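Local coordinates for polysaccharide deacetylase-like protein (Bacillus anthracis, PDB 4V33), which is a putative polysaccharide deacetylase that probably removes acetyl groups from cell-wall sugars with a zinc ion and is required for osmotic stability and cell shape in this bacterium, at residues V146-A151 against T322-G327; I63-I68 against I131-S136; E252-G257 against T292-I297. One frame throughout, in Å; residues are numbered along the deposited sequence. Where two conformers were deposited one is given.

Contact 1. Residues V146-A151 against T322-G327; sequences VLMYHA and TTTKPG. With ACT (acetate ion), chain C.
Met148 reaches from strand 146-149 toward Thr324 in segment 322-327, over strand 341-345, which pairs with both strands 146-149 and 320-326 in the barrel sheet. From its CB, CG lies anti to the backbone N (chi1 176°) and SD continues the extended line, which carries the sulfur well off its own strand. SD then lies 3.8 Å from the methyl CG2 of Thr324 and 3.7 Å from CE1 of its near neighbour His150. A turn at chi3 (57°) keeps the terminal CE beside the threonine, 4.1 Å from the same CG2. A long, flexible thioether suits this span, and threonine meets it with its methyl rather than its hydroxyl.

That methyl has a second neighbour, the CH3 of an acetate ion at 3.5 Å. The acetate O accepts a hydrogen bond from NE2 of His150 (2.9 Å), approaching at the edge of the imidazole, and Phe303 N binds the ion as well. Two residues earlier in each segment, Val146 CG1 meets Thr322 CG2 at 4.2 Å, while a water accepts from Val146 N and donates to Gly327 O. Met148 also touches Asp205, and its side chain is about 7 Å from the zinc ion.

The acetate probably came from the crystallisation liquor, but a polar grip on its carboxylate beside an apolar patch for its methyl is consistent with a deacetylase pocket suited to an acetyl group.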
# COMPACT_ATOMS: atom_id res chain seq x y z
N VAL A 146 -4.74 -2.35 -5.32
CA VAL A 146 -3.51 -2.81 -5.94
C VAL A 146 -3.83 -3.05 -7.42
O VAL A 146 -4.46 -4.05 -7.77
CB VAL A 146 -2.97 -4.08 -5.27
CG1 VAL A 146 -1.66 -4.53 -5.92
CG2 VAL A 146 -2.78 -3.83 -3.77
N LEU A 147 -3.45 -2.10 -8.26
CA LEU A 147 -3.77 -2.16 -9.69
C LEU A 147 -2.91 -3.18 -10.42
O LEU A 147 -1.71 -3.31 -10.14
CB LEU A 147 -3.54 -0.80 -10.33
CG LEU A 147 -4.45 0.33 -9.85
CD1 LEU A 147 -3.90 1.70 -10.28
CD2 LEU A 147 -5.84 0.12 -10.44
N MET A 148 -3.51 -3.89 -11.37
CA MET A 148 -2.79 -4.86 -12.18
C MET A 148 -2.85 -4.48 -13.66
O MET A 148 -3.92 -4.50 -14.28
CB MET A 148 -3.38 -6.25 -12.00
CG MET A 148 -2.71 -7.30 -12.91
SD MET A 148 -3.36 -8.95 -12.67
CE MET A 148 -5.10 -8.66 -12.99
N TYR A 149 -1.69 -4.11 -14.20
CA TYR A 149 -1.49 -3.89 -15.63
C TYR A 149 -0.65 -5.00 -16.23
O TYR A 149 0.04 -5.73 -15.50
CB TYR A 149 -0.76 -2.57 -15.86
CG TYR A 149 -1.56 -1.34 -15.54
CD1 TYR A 149 -2.40 -0.77 -16.49
CD2 TYR A 149 -1.46 -0.72 -14.30
CE1 TYR A 149 -3.13 0.37 -16.22
CE2 TYR A 149 -2.19 0.42 -14.01
CZ TYR A 149 -3.01 0.97 -14.98
OH TYR A 149 -3.72 2.11 -14.68
N HIS A 150 -0.72 -5.15 -17.55
CA HIS A 150 0.15 -6.05 -18.28
C HIS A 150 0.94 -5.27 -19.34
O HIS A 150 1.98 -4.70 -19.03
CB HIS A 150 -0.64 -7.20 -18.88
CG HIS A 150 -1.03 -8.23 -17.88
ND1 HIS A 150 -2.06 -8.05 -16.98
CD2 HIS A 150 -0.48 -9.44 -17.59
CE1 HIS A 150 -2.16 -9.12 -16.21
NE2 HIS A 150 -1.21 -9.97 -16.55
N ALA A 151 0.44 -5.25 -20.57
CA ALA A 151 1.11 -4.52 -21.65
C ALA A 151 0.67 -3.06 -21.64
O ALA A 151 -0.51 -2.76 -21.45
CB ALA A 151 0.80 -5.16 -22.99
N THR A 322 0.63 -11.38 -4.58
CA THR A 322 -0.64 -10.91 -5.12
C THR A 322 -1.30 -11.95 -6.02
O THR A 322 -0.63 -12.68 -6.76
CB THR A 322 -0.48 -9.60 -5.92
OG1 THR A 322 0.64 -9.71 -6.81
CG2 THR A 322 -0.28 -8.42 -4.98
N THR A 323 -2.62 -11.98 -5.95
CA THR A 323 -3.44 -12.89 -6.75
C THR A 323 -4.12 -12.11 -7.86
O THR A 323 -3.80 -10.94 -8.09
CB THR A 323 -4.52 -13.55 -5.87
OG1 THR A 323 -5.53 -12.58 -5.54
CG2 THR A 323 -3.91 -14.11 -4.58
N THR A 324 -5.06 -12.74 -8.56
CA THR A 324 -5.90 -12.00 -9.48
C THR A 324 -7.35 -11.95 -9.02
O THR A 324 -8.25 -11.61 -9.81
CB THR A 324 -5.83 -12.54 -10.93
OG1 THR A 324 -6.26 -13.91 -10.96
CG2 THR A 324 -4.41 -12.43 -11.47
N LYS A 325 -7.60 -12.28 -7.76
CA LYS A 325 -8.94 -12.15 -7.21
C LYS A 325 -9.29 -10.67 -7.18
O LYS A 325 -8.49 -9.85 -6.74
CB LYS A 325 -9.01 -12.75 -5.80
CG LYS A 325 -10.41 -12.79 -5.22
CD LYS A 325 -10.45 -13.59 -3.92
CE LYS A 325 -11.82 -13.53 -3.27
NZ LYS A 325 -11.90 -14.38 -2.04
N PRO A 326 -10.49 -10.30 -7.66
CA PRO A 326 -10.81 -8.88 -7.77
C PRO A 326 -11.16 -8.22 -6.44
O PRO A 326 -11.79 -8.83 -5.58
CB PRO A 326 -12.04 -8.86 -8.68
CG PRO A 326 -12.65 -10.22 -8.51
CD PRO A 326 -11.50 -11.16 -8.31
N GLY A 327 -10.76 -6.97 -6.28
CA GLY A 327 -11.10 -6.23 -5.09
C GLY A 327 -9.94 -5.41 -4.56
O GLY A 327 -8.85 -5.43 -5.13
C ACT C . -0.64 -13.01 -14.39
O ACT C . -0.07 -11.97 -14.82
OXT ACT C . -0.60 -14.05 -15.08
CH3 ACT C . -1.35 -12.99 -13.07
O HOH W 1 -6.34 -4.59 -4.49

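Contact 2. Residues I63-I68 against I131-S136; sequences IHMTDI and IPLTKS
None of the three side chains that carry this contact, Met65, Leu133 and Thr134, holds a ring or other flat group, so no face or edge is presented across it; a nearby aromatic, Tyr77 of strand 74-81, touches Met65. What meets is a thioether, an isobutyl group and a methyl.

Met65 leaves strand 60-66 with CG anti to the backbone N (chi1 -177°), then bends at both chi2 and chi3, so that sulfur and terminal methyl serve different partners. CE comes to 4.1 Å from CD1 of Leu133, the two side chains crossing at a slant. SD lies 4.1 Å from CG2 of Thr134, and there the side chains lie antiparallel alongside each other. Met65 was deposited in two conformers, so these details hold for one of them; methionine tolerates such alternatives because its torsions turn at little cost.

Leu133 and Thr134 are consecutive, yet both point toward strand 60-66. A classic beta bulge explains this: the two residues together face Ala121 on the adjoining strand 115-124. Leucine fills the buried position and also touches Val75, whereas threonine, partly exposed, offers its methyl inward and rests on Ile49 as well. Beyond the strand, Ile68 CG2 comes to 4.5 Å from Leu133 CD2 and extends the apolar patch.

Strands 60-66 and 130-140 belong to different antiparallel sheets, of three and four strands, and side chains interleaved between two such sheets form the core of a fibronectin type III sandwich.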
# COMPACT_ATOMS: atom_id res chain seq x y z
N ILE A 63 -11.85 6.78 23.73
CA ILE A 63 -10.51 6.84 24.30
C ILE A 63 -10.59 7.07 25.81
O ILE A 63 -11.44 7.81 26.29
CB ILE A 63 -9.69 7.97 23.63
CG1 ILE A 63 -9.53 7.69 22.13
CG2 ILE A 63 -8.33 8.13 24.29
CD1 ILE A 63 -9.04 8.89 21.33
N HIS A 64 -9.70 6.41 26.56
CA HIS A 64 -9.64 6.60 28.00
C HIS A 64 -8.20 6.79 28.44
O HIS A 64 -7.27 6.43 27.72
CB HIS A 64 -10.20 5.38 28.73
CG HIS A 64 -11.58 4.99 28.30
ND1 HIS A 64 -12.72 5.56 28.83
CD2 HIS A 64 -12.00 4.08 27.39
CE1 HIS A 64 -13.78 5.01 28.27
NE2 HIS A 64 -13.38 4.12 27.39
N MET A 65 -8.02 7.35 29.63
CA MET A 65 -6.71 7.38 30.25
C MET A 65 -6.71 6.68 31.59
O MET A 65 -7.65 6.82 32.38
CB MET A 65 -6.21 8.81 30.44
CG MET A 65 -4.81 8.88 31.02
SD MET A 65 -3.55 9.23 29.79
CE MET A 65 -4.47 10.44 28.88
N THR A 66 -5.66 5.91 31.85
CA THR A 66 -5.48 5.29 33.15
C THR A 66 -4.08 5.58 33.67
O THR A 66 -3.28 6.21 32.99
CB THR A 66 -5.71 3.77 33.09
OG1 THR A 66 -4.92 3.21 32.03
CG2 THR A 66 -7.17 3.46 32.83
N ASP A 67 -3.81 5.13 34.90
CA ASP A 67 -2.48 5.22 35.49
C ASP A 67 -1.95 6.65 35.62
O ASP A 67 -0.73 6.86 35.64
CB ASP A 67 -1.48 4.36 34.69
CG ASP A 67 -1.94 2.92 34.54
OD1 ASP A 67 -2.62 2.41 35.45
OD2 ASP A 67 -1.61 2.30 33.50
N ILE A 68 -2.85 7.63 35.70
CA ILE A 68 -2.43 9.01 35.91
C ILE A 68 -1.99 9.18 37.35
O ILE A 68 -2.66 8.72 38.27
CB ILE A 68 -3.55 10.01 35.63
CG1 ILE A 68 -4.07 9.87 34.20
CG2 ILE A 68 -3.05 11.44 35.83
CD1 ILE A 68 -5.13 10.88 33.84
N ILE A 131 0.27 19.57 32.46
CA ILE A 131 1.10 18.44 32.85
C ILE A 131 1.25 17.50 31.66
O ILE A 131 0.25 16.99 31.15
CB ILE A 131 0.44 17.63 33.98
CG1 ILE A 131 0.10 18.52 35.18
CG2 ILE A 131 1.31 16.44 34.40
CD1 ILE A 131 1.32 19.03 35.93
N PRO A 132 2.49 17.27 31.21
CA PRO A 132 2.69 16.31 30.12
C PRO A 132 2.28 14.91 30.57
O PRO A 132 2.62 14.50 31.67
CB PRO A 132 4.20 16.35 29.87
CG PRO A 132 4.67 17.62 30.53
CD PRO A 132 3.75 17.85 31.68
N LEU A 133 1.53 14.20 29.73
CA LEU A 133 1.15 12.84 30.08
C LEU A 133 1.86 11.85 29.16
O LEU A 133 2.98 11.43 29.45
CB LEU A 133 -0.37 12.67 30.04
CG LEU A 133 -1.12 13.59 31.03
CD1 LEU A 133 -2.63 13.45 30.87
CD2 LEU A 133 -0.70 13.33 32.48
N THR A 134 1.24 11.49 28.05
CA THR A 134 1.82 10.47 27.19
C THR A 134 1.31 10.59 25.75
O THR A 134 0.45 11.43 25.45
CB THR A 134 1.55 9.06 27.77
OG1 THR A 134 2.24 8.06 27.01
CG2 THR A 134 0.06 8.77 27.81
N LYS A 135 1.86 9.77 24.86
CA LYS A 135 1.49 9.79 23.46
C LYS A 135 1.13 8.39 23.02
O LYS A 135 1.63 7.41 23.58
CB LYS A 135 2.66 10.29 22.60
CG LYS A 135 3.21 11.65 23.01
CD LYS A 135 4.41 12.02 22.14
CE LYS A 135 4.94 13.40 22.48
NZ LYS A 135 5.39 13.49 23.89
N SER A 136 0.25 8.29 22.03
CA SER A 136 -0.10 7.00 21.45
C SER A 136 -0.63 7.24 20.04
O SER A 136 -0.47 8.33 19.48
CB SER A 136 -1.15 6.29 22.30
OG SER A 136 -1.28 4.92 21.91

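Contact 3. Residues E252-G257 against T292-I297; sequences EMVDSG and TGKPVI
Val254 and Lys294 run past each other in opposite directions in the outer helical layer of the deacetylase's (beta/alpha) barrel, where helix 247-255 meets the turn that follows helix 277-292. The valine branches divide the work. CG1, anti to the backbone N (chi1 171°), lies 3.9 Å from CG of Lys294, while CG2 faces CG2 of Thr292 more loosely at 4.4 Å. Compact and beta-branched, Val254 lies on both this turn and Met261 of strand 259-263, which Thr292 touches too.

Lysine suits this exposed margin: its CG methylene packs on the valine, and a bend at chi2 (-71°) lets the ammonium end stay near the surface. NZ is 6.8 Å from Asp255 OD1, too far for a contact, though the opposite charges may attract weakly.

Past each helix the first residue to leave helical angles is a glycine with positive phi, Gly257 and Gly293. An ST turn spans the second glycine: Lys294 N donates to Thr292 OG1 at 3.0 Å. The polar side of the contact is bridged by one water, which donates to Asp255 OD1 at 3.2 Å and to the backbone O of Thr292 at 3.0 Å.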
# COMPACT_ATOMS: atom_id res chain seq x y z
N GLU A 252 17.76 1.18 -15.42
CA GLU A 252 17.22 2.52 -15.59
C GLU A 252 15.96 2.71 -14.73
O GLU A 252 15.79 3.73 -14.06
CB GLU A 252 16.91 2.79 -17.06
CG GLU A 252 16.56 4.22 -17.40
CD GLU A 252 16.41 4.44 -18.90
OE1 GLU A 252 16.87 3.58 -19.68
OE2 GLU A 252 15.85 5.48 -19.29
N MET A 253 15.08 1.71 -14.75
CA MET A 253 13.83 1.78 -14.00
C MET A 253 14.08 1.83 -12.50
O MET A 253 13.46 2.61 -11.78
CB MET A 253 12.95 0.57 -14.34
CG MET A 253 12.41 0.62 -15.75
SD MET A 253 11.79 -0.98 -16.33
CE MET A 253 10.21 -1.02 -15.50
N VAL A 254 15.00 1.00 -12.03
CA VAL A 254 15.33 0.97 -10.61
C VAL A 254 16.12 2.21 -10.18
O VAL A 254 15.81 2.83 -9.16
CB VAL A 254 16.10 -0.32 -10.25
CG1 VAL A 254 16.64 -0.24 -8.83
CG2 VAL A 254 15.19 -1.52 -10.41
N ASP A 255 17.13 2.60 -10.96
CA ASP A 255 17.97 3.73 -10.57
C ASP A 255 17.20 5.05 -10.51
O ASP A 255 17.59 5.97 -9.77
CB ASP A 255 19.17 3.88 -11.51
CG ASP A 255 20.18 2.76 -11.37
OD1 ASP A 255 20.04 1.92 -10.45
OD2 ASP A 255 21.12 2.71 -12.19
N SER A 256 16.11 5.14 -11.26
CA SER A 256 15.28 6.36 -11.30
C SER A 256 14.55 6.58 -9.99
O SER A 256 14.04 7.68 -9.73
CB SER A 256 14.24 6.27 -12.42
OG SER A 256 13.22 5.34 -12.09
N GLY A 257 14.46 5.54 -9.17
CA GLY A 257 13.69 5.58 -7.94
C GLY A 257 12.22 5.29 -8.15
O GLY A 257 11.45 5.25 -7.20
N THR A 292 19.21 -6.35 -9.87
CA THR A 292 18.74 -5.03 -9.43
C THR A 292 19.60 -4.41 -8.33
O THR A 292 19.63 -3.19 -8.18
CB THR A 292 17.31 -5.09 -8.89
OG1 THR A 292 17.30 -5.82 -7.66
CG2 THR A 292 16.36 -5.74 -9.90
N GLY A 293 20.27 -5.26 -7.55
CA GLY A 293 21.01 -4.78 -6.40
C GLY A 293 20.12 -4.34 -5.26
O GLY A 293 20.58 -3.71 -4.30
N LYS A 294 18.83 -4.65 -5.36
CA LYS A 294 17.84 -4.30 -4.35
C LYS A 294 17.10 -5.56 -3.91
O LYS A 294 16.96 -6.50 -4.70
CB LYS A 294 16.83 -3.30 -4.92
CG LYS A 294 17.43 -2.02 -5.46
CD LYS A 294 17.95 -1.14 -4.34
CE LYS A 294 18.26 0.26 -4.86
NZ LYS A 294 18.85 1.13 -3.81
N PRO A 295 16.60 -5.57 -2.67
CA PRO A 295 15.89 -6.76 -2.18
C PRO A 295 14.63 -7.08 -2.98
O PRO A 295 13.92 -6.17 -3.43
CB PRO A 295 15.51 -6.38 -0.75
CG PRO A 295 16.52 -5.36 -0.35
CD PRO A 295 16.78 -4.57 -1.61
N VAL A 296 14.38 -8.37 -3.15
CA VAL A 296 13.14 -8.85 -3.74
C VAL A 296 12.31 -9.48 -2.62
O VAL A 296 12.74 -10.44 -1.98
CB VAL A 296 13.43 -9.86 -4.87
CG1 VAL A 296 12.16 -10.58 -5.31
CG2 VAL A 296 14.08 -9.13 -6.04
N ILE A 297 11.15 -8.88 -2.38
CA ILE A 297 10.30 -9.23 -1.24
C ILE A 297 8.88 -9.61 -1.64
O ILE A 297 8.08 -10.01 -0.79
CB ILE A 297 10.22 -8.06 -0.24
CG1 ILE A 297 9.63 -6.82 -0.92
CG2 ILE A 297 11.60 -7.73 0.32
CD1 ILE A 297 9.49 -5.61 0.02
O HOH W 2 19.80 -1.26 -10.44

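From the N terminus, contact 2 is the first to close: the loop from 63-68 to 131-136 lies wholly in the fibronectin type III domain and joins its two sheets. Strand 130-140 then leads through a short linker into strand 146-149, where contact 1 opens in the catalytic barrel. Its long loop takes in most of the deacetylase domain before closing at 322-327. Contact 3 is nested inside that loop, tying together the ends of two successive helices on the barrel's exterior. Contacts 1 and 3 have centres 21 Å apart and do not touch; contact 2 lies 43 Å from either, centre to centre, in series with both. No loops cross.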